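Local coordinates for protein TetR family transcription regulator (Marinobacter aquaeolei, PDB 3PAS) that probably binds regulatory DNA through an N-terminal helix-turn-helix domain and acts as a transcription regulator of the TetR family, at residues L57-Y62 with F103-T108; H24-T29 with E107-S112. One frame throughout, in Å; residues are numbered along the deposited sequence. Where two conformers were deposited one is given.

Contact 1. Residues L57-Y62 with F103-T108; sequences LATFYY and FRYHET. With ACT (acetate ion), chain M.
The Tyr105 ring takes the methyl of Thr59 over one face: CG2 sits 3.7 Å from the ring centroid, a CH-pi contact displaced toward the phenol rim, where Thr59 CG2 to Tyr105 CZ is 3.6 Å. In the plane of the same ring, at its edge, lies Phe60 CB, 4.0 Å from Tyr105 CE2. Two consecutive residues thus meet the phenol, whose hydroxyl goes on to hydrogen-bond the carbonyl O of Leu56. The Phe60 ring in turn meets the imidazole of His106, the planes only 24° apart but slid so far that the centroids are 5.3 Å apart; they touch at Phe60 CE1 and His106 CD2, 3.5 Å. With CG anti to the backbone N (chi1 -179° in Phe60, much the same in His106), each ring is brought toward the gap between the helices, where they meet at a slant with little overlap. Thr59 spends its hydroxyl on the carbonyl of Leu55, one turn back, which leaves the methyl to face Tyr105. With segment axes 9.8 Å apart, an aromatic cluster packs helix 52-76, which leads out of the DNA-binding domain, against helix 100-110, as in the all-helical TetR fold.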
loop_
_atom_site.group_PDB
_atom_site.type_symbol
_atom_site.label_atom_id
_atom_site.label_comp_id
_atom_site.label_asym_id
_atom_site.label_seq_id
_atom_site.Cartn_x
_atom_site.Cartn_y
_atom_site.Cartn_z
ATOM N N LEU B 57 7.019 -9.924 -19.665
ATOM C CA LEU B 57 5.682 -9.609 -20.108
ATOM C C LEU B 57 4.780 -10.836 -20.071
ATOM O O LEU B 57 3.671 -10.752 -19.552
ATOM C CB LEU B 57 5.669 -9.032 -21.528
ATOM C CG LEU B 57 4.347 -8.445 -22.038
ATOM C CD1 LEU B 57 3.674 -7.465 -21.007
ATOM C CD2 LEU B 57 4.622 -7.764 -23.383
ATOM N N ALA B 58 5.235 -11.948 -20.650
ATOM C CA ALA B 58 4.478 -13.212 -20.646
ATOM C C ALA B 58 4.148 -13.643 -19.203
ATOM O O ALA B 58 3.079 -14.202 -18.923
ATOM C CB ALA B 58 5.256 -14.344 -21.415
ATOM N N THR B 59 5.095 -13.433 -18.304
ATOM C CA THR B 59 4.930 -13.768 -16.896
ATOM C C THR B 59 3.861 -12.862 -16.288
ATOM O O THR B 59 3.034 -13.312 -15.496
ATOM C CB THR B 59 6.281 -13.683 -16.087
ATOM O OG1 THR B 59 7.240 -14.621 -16.636
ATOM C CG2 THR B 59 6.075 -14.096 -14.599
ATOM N N PHE B 60 3.891 -11.581 -16.637
ATOM C CA PHE B 60 2.884 -10.659 -16.131
ATOM C C PHE B 60 1.482 -11.126 -16.581
ATOM O O PHE B 60 0.536 -11.187 -15.769
ATOM C CB PHE B 60 3.153 -9.236 -16.559
ATOM C CG PHE B 60 2.145 -8.262 -16.037
ATOM C CD1 PHE B 60 2.138 -7.942 -14.730
ATOM C CD2 PHE B 60 1.163 -7.763 -16.857
ATOM C CE1 PHE B 60 1.183 -7.042 -14.213
ATOM C CE2 PHE B 60 0.233 -6.862 -16.362
ATOM C CZ PHE B 60 0.237 -6.522 -15.062
ATOM N N TYR B 61 1.353 -11.504 -17.843
ATOM C CA TYR B 61 0.070 -12.015 -18.341
ATOM C C TYR B 61 -0.355 -13.333 -17.759
ATOM O O TYR B 61 -1.554 -13.571 -17.534
ATOM C CB TYR B 61 0.077 -12.110 -19.867
ATOM C CG TYR B 61 0.083 -10.785 -20.556
ATOM C CD1 TYR B 61 -0.684 -9.723 -20.076
ATOM C CD2 TYR B 61 0.769 -10.600 -21.745
ATOM C CE1 TYR B 61 -0.709 -8.500 -20.727
ATOM C CE2 TYR B 61 0.737 -9.369 -22.410
ATOM C CZ TYR B 61 -0.014 -8.331 -21.895
ATOM O OH TYR B 61 -0.057 -7.116 -22.529
ATOM N N TYR B 62 0.604 -14.215 -17.524
ATOM C CA TYR B 62 0.341 -15.463 -16.845
ATOM C C TYR B 62 -0.197 -15.209 -15.410
ATOM O O TYR B 62 -1.204 -15.814 -14.973
ATOM C CB TYR B 62 1.640 -16.262 -16.785
ATOM C CG TYR B 62 1.633 -17.446 -15.861
ATOM C CD1 TYR B 62 1.026 -18.625 -16.235
ATOM C CD2 TYR B 62 2.293 -17.411 -14.629
ATOM C CE1 TYR B 62 1.055 -19.736 -15.414
ATOM C CE2 TYR B 62 2.316 -18.513 -13.818
ATOM C CZ TYR B 62 1.685 -19.689 -14.227
ATOM O OH TYR B 62 1.676 -20.833 -13.420
ATOM N N PHE B 103 0.853 -12.087 -6.363
ATOM C CA PHE B 103 0.569 -10.692 -6.018
ATOM C C PHE B 103 1.848 -9.822 -6.068
ATOM O O PHE B 103 1.808 -8.684 -6.521
ATOM C CB PHE B 103 0.040 -10.585 -4.576
ATOM C CG PHE B 103 -1.423 -10.929 -4.389
ATOM C CD1 PHE B 103 -2.114 -11.726 -5.283
ATOM C CD2 PHE B 103 -2.098 -10.475 -3.237
ATOM C CE1 PHE B 103 -3.466 -12.053 -5.068
ATOM C CE2 PHE B 103 -3.426 -10.785 -3.042
ATOM C CZ PHE B 103 -4.104 -11.588 -3.970
ATOM N N ARG B 104 2.955 -10.338 -5.544
ATOM C CA ARG B 104 4.209 -9.551 -5.523
ATOM C C ARG B 104 4.730 -9.290 -6.948
ATOM O O ARG B 104 5.131 -8.160 -7.270
ATOM C CB ARG B 104 5.242 -10.263 -4.686
ATOM C CG ARG B 104 6.526 -9.522 -4.516
ATOM C CD ARG B 104 7.133 -9.859 -3.165
ATOM N NE ARG B 104 7.627 -8.631 -2.571
ATOM C CZ ARG B 104 6.851 -7.647 -2.108
ATOM N NH1 ARG B 104 5.516 -7.729 -2.159
ATOM N NH2 ARG B 104 7.416 -6.562 -1.595
ATOM N N TYR B 105 4.698 -10.323 -7.789
ATOM C CA TYR B 105 5.073 -10.154 -9.215
ATOM C C TYR B 105 4.184 -9.075 -9.876
ATOM O O TYR B 105 4.683 -8.142 -10.504
ATOM C CB TYR B 105 5.056 -11.464 -10.017
ATOM C CG TYR B 105 5.692 -11.246 -11.375
ATOM C CD1 TYR B 105 7.055 -11.360 -11.528
ATOM C CD2 TYR B 105 4.953 -10.746 -12.440
ATOM C CE1 TYR B 105 7.677 -11.122 -12.771
ATOM C CE2 TYR B 105 5.551 -10.478 -13.673
ATOM C CZ TYR B 105 6.925 -10.675 -13.822
ATOM O OH TYR B 105 7.557 -10.425 -15.015
ATOM N N HIS B 106 2.868 -9.192 -9.722
ATOM C CA HIS B 106 1.958 -8.183 -10.257
ATOM C C HIS B 106 2.306 -6.728 -9.790
ATOM O O HIS B 106 2.415 -5.798 -10.599
ATOM C CB HIS B 106 0.500 -8.531 -9.878
ATOM C CG HIS B 106 -0.486 -7.557 -10.435
ATOM N ND1 HIS B 106 -0.812 -6.383 -9.783
ATOM C CD2 HIS B 106 -1.131 -7.528 -11.623
ATOM C CE1 HIS B 106 -1.628 -5.683 -10.542
ATOM N NE2 HIS B 106 -1.858 -6.365 -11.651
ATOM N N GLU B 107 2.483 -6.573 -8.486
ATOM C CA GLU B 107 2.864 -5.296 -7.855
ATOM C C GLU B 107 4.241 -4.798 -8.356
ATOM O O GLU B 107 4.380 -3.647 -8.752
ATOM C CB GLU B 107 2.901 -5.492 -6.334
ATOM C CG GLU B 107 3.257 -4.242 -5.461
ATOM C CD GLU B 107 2.130 -3.225 -5.390
ATOM O OE1 GLU B 107 1.060 -3.458 -6.010
ATOM O OE2 GLU B 107 2.331 -2.170 -4.725
ATOM N N THR B 108 5.248 -5.657 -8.349
ATOM C CA THR B 108 6.562 -5.250 -8.829
ATOM C C THR B 108 6.483 -4.785 -10.285
ATOM O O THR B 108 7.027 -3.726 -10.629
ATOM C CB THR B 108 7.615 -6.384 -8.743
ATOM O OG1 THR B 108 7.749 -6.800 -7.387
ATOM C CG2 THR B 108 8.995 -5.861 -9.212
HETATM C C ACT M . 2.215 -9.886 -0.566
HETATM O O ACT M . 2.552 -10.014 0.633
HETATM O OXT ACT M . 3.160 -9.765 -1.373
HETATM C CH3 ACT M . 0.781 -9.861 -1.004
#

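Contact 2. Residues H24-T29 with E107-S112; sequences HGFSAT and ETFTHS
Phe26 carries the apolar side of this contact, driving its ring from the loop against the last turn of the helix. Its CE2 atom meets the methyl of Thr108, with Phe26 CE2 to Thr108 CG2 at 3.4 Å, the two side chains meeting head on. At the ring edge, near its plane, stands the backbone of Phe109: Phe26 CZ is 3.7 Å from Phe109 CA, and the same CZ lies 3.8 Å from Phe109 CD2. Ser112 adds its CB, 3.7 Å from Phe26 CE2. With chi1 at -72°, Phe26 turns CG anti to its own carbonyl carbon, and the ring reaches across to the helix end. An alanine here would lose the ring that rests on all three residues and would probably open a gap between the loop and the end of the helix.

The polar bonds here lie within each segment and fix the turn and the chain just after the helix. Thr29 OG1 donates to Gly25 O at 2.7 Å, almost in line with the carbonyl (162°), and Thr29 N bonds Phe26 O, closing the type I turn that presents Phe26. Across from it, Phe109 O accepts from both Ser112 N and Ser112 OG, the hydroxyl at 2.6 Å; Ser112 OG is also hydrogen-bonded to Trp114 N.

The Phe26 ring also packs edge-to-face with Trp114 and touches Val21 of helix 5-24 and Leu56 of helix 52-76. The loop between helices 5-24 and 31-37, just ahead of the predicted helix-turn-helix, is thereby seated on the C-terminal end of helix 100-110.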
loop_
_atom_site.group_PDB
_atom_site.type_symbol
_atom_site.label_atom_id
_atom_site.label_comp_id
_atom_site.label_asym_id
_atom_site.label_seq_id
_atom_site.Cartn_x
_atom_site.Cartn_y
_atom_site.Cartn_z
ATOM N N HIS B 24 13.976 -11.276 -5.686
ATOM C CA HIS B 24 15.178 -10.454 -5.905
ATOM C C HIS B 24 14.971 -9.203 -6.780
ATOM O O HIS B 24 15.882 -8.394 -6.908
ATOM C CB HIS B 24 16.284 -11.342 -6.501
ATOM C CG HIS B 24 16.565 -12.566 -5.685
ATOM N ND1 HIS B 24 16.055 -13.809 -6.002
ATOM C CD2 HIS B 24 17.274 -12.732 -4.543
ATOM C CE1 HIS B 24 16.462 -14.689 -5.104
ATOM N NE2 HIS B 24 17.188 -14.059 -4.201
ATOM N N GLY B 25 13.784 -9.025 -7.347
ATOM C CA GLY B 25 13.478 -7.845 -8.195
ATOM C C GLY B 25 13.957 -8.076 -9.633
ATOM O O GLY B 25 14.625 -9.094 -9.946
ATOM N N PHE B 26 13.593 -7.160 -10.520
ATOM C CA PHE B 26 13.915 -7.334 -11.960
ATOM C C PHE B 26 15.378 -7.285 -12.336
ATOM O O PHE B 26 15.889 -8.134 -13.077
ATOM C CB PHE B 26 13.192 -6.251 -12.785
ATOM C CG PHE B 26 11.707 -6.454 -12.884
ATOM C CD1 PHE B 26 11.201 -7.613 -13.440
ATOM C CD2 PHE B 26 10.818 -5.468 -12.462
ATOM C CE1 PHE B 26 9.826 -7.815 -13.554
ATOM C CE2 PHE B 26 9.472 -5.636 -12.570
ATOM C CZ PHE B 26 8.955 -6.815 -13.125
ATOM N N SER B 27 16.044 -6.237 -11.871
ATOM C CA SER B 27 17.428 -5.973 -12.218
ATOM C C SER B 27 18.349 -7.088 -11.844
ATOM O O SER B 27 19.260 -7.397 -12.592
ATOM C CB SER B 27 17.892 -4.700 -11.521
ATOM O OG SER B 27 17.119 -3.632 -12.019
ATOM N N ALA B 28 18.133 -7.713 -10.694
ATOM C CA ALA B 28 18.999 -8.814 -10.288
ATOM C C ALA B 28 18.696 -10.125 -11.006
ATOM O O ALA B 28 19.524 -11.030 -10.997
ATOM C CB ALA B 28 18.930 -9.032 -8.760
ATOM N N THR B 29 17.529 -10.239 -11.625
ATOM C CA THR B 29 17.105 -11.490 -12.240
ATOM C C THR B 29 17.426 -11.482 -13.737
ATOM O O THR B 29 16.854 -10.720 -14.513
ATOM C CB THR B 29 15.584 -11.682 -12.018
ATOM O OG1 THR B 29 15.302 -11.658 -10.609
ATOM C CG2 THR B 29 15.094 -12.963 -12.585
ATOM N N GLU B 107 2.483 -6.573 -8.486
ATOM C CA GLU B 107 2.864 -5.296 -7.855
ATOM C C GLU B 107 4.241 -4.798 -8.356
ATOM O O GLU B 107 4.380 -3.647 -8.752
ATOM C CB GLU B 107 2.901 -5.492 -6.334
ATOM C CG GLU B 107 3.257 -4.242 -5.461
ATOM C CD GLU B 107 2.130 -3.225 -5.390
ATOM O OE1 GLU B 107 1.060 -3.458 -6.010
ATOM O OE2 GLU B 107 2.331 -2.170 -4.725
ATOM N N THR B 108 5.248 -5.657 -8.349
ATOM C CA THR B 108 6.562 -5.250 -8.829
ATOM C C THR B 108 6.483 -4.785 -10.285
ATOM O O THR B 108 7.027 -3.726 -10.629
ATOM C CB THR B 108 7.615 -6.384 -8.743
ATOM O OG1 THR B 108 7.749 -6.800 -7.387
ATOM C CG2 THR B 108 8.995 -5.861 -9.212
ATOM N N PHE B 109 5.790 -5.555 -11.136
ATOM C CA PHE B 109 5.681 -5.224 -12.556
ATOM C C PHE B 109 4.908 -3.946 -12.792
ATOM O O PHE B 109 5.373 -3.061 -13.555
ATOM C CB PHE B 109 5.006 -6.349 -13.342
ATOM C CG PHE B 109 5.108 -6.215 -14.851
ATOM C CD1 PHE B 109 4.238 -5.408 -15.560
ATOM C CD2 PHE B 109 6.053 -6.948 -15.567
ATOM C CE1 PHE B 109 4.320 -5.280 -16.945
ATOM C CE2 PHE B 109 6.145 -6.826 -16.971
ATOM C CZ PHE B 109 5.271 -5.990 -17.653
ATOM N N THR B 110 3.718 -3.836 -12.181
ATOM C CA THR B 110 2.882 -2.635 -12.402
ATOM C C THR B 110 3.554 -1.360 -11.906
ATOM O O THR B 110 3.252 -0.298 -12.417
ATOM C CB THR B 110 1.418 -2.713 -11.782
ATOM O OG1 THR B 110 1.519 -2.838 -10.375
ATOM C CG2 THR B 110 0.626 -3.863 -12.338
ATOM N N HIS B 111 4.452 -1.439 -10.928
ATOM C CA HIS B 111 5.178 -0.273 -10.361
ATOM C C HIS B 111 6.556 -0.139 -11.005
ATOM O O HIS B 111 7.442 0.436 -10.410
ATOM C CB HIS B 111 5.432 -0.425 -8.842
ATOM C CG HIS B 111 4.246 -0.160 -7.965
ATOM N ND1 HIS B 111 3.886 1.108 -7.557
ATOM C CD2 HIS B 111 3.386 -1.008 -7.352
ATOM C CE1 HIS B 111 2.831 1.031 -6.763
ATOM N NE2 HIS B 111 2.506 -0.241 -6.624
ATOM N N SER B 112 6.752 -0.720 -12.186
ATOM C CA SER B 112 8.033 -0.655 -12.899
ATOM C C SER B 112 7.832 0.040 -14.238
ATOM O O SER B 112 6.699 0.177 -14.757
ATOM C CB SER B 112 8.580 -2.056 -13.185
ATOM O OG SER B 112 7.877 -2.635 -14.289
#

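Contact 1 is the deeper of the two, its centre about 8 Å from that of the chain; contact 2 is partly buried, about 15 Å out. Both engage helix 100-110, but contact 1 brings another helix against its middle, whereas contact 2 brings a loop to its end. Their chemistry follows: aromatic rings and a CH-pi contact between helices inside; farther out, a single ring carried on a turn packs on a methyl, a backbone CA, the Phe109 ring and a serine CB. The two sites are continuous, since Phe60 stacks on Phe109 and Tyr105 OH lies 3.8 Å from Phe26 CE1. Loop 24-29 and helix 52-76 thus both pack on helix 100-110.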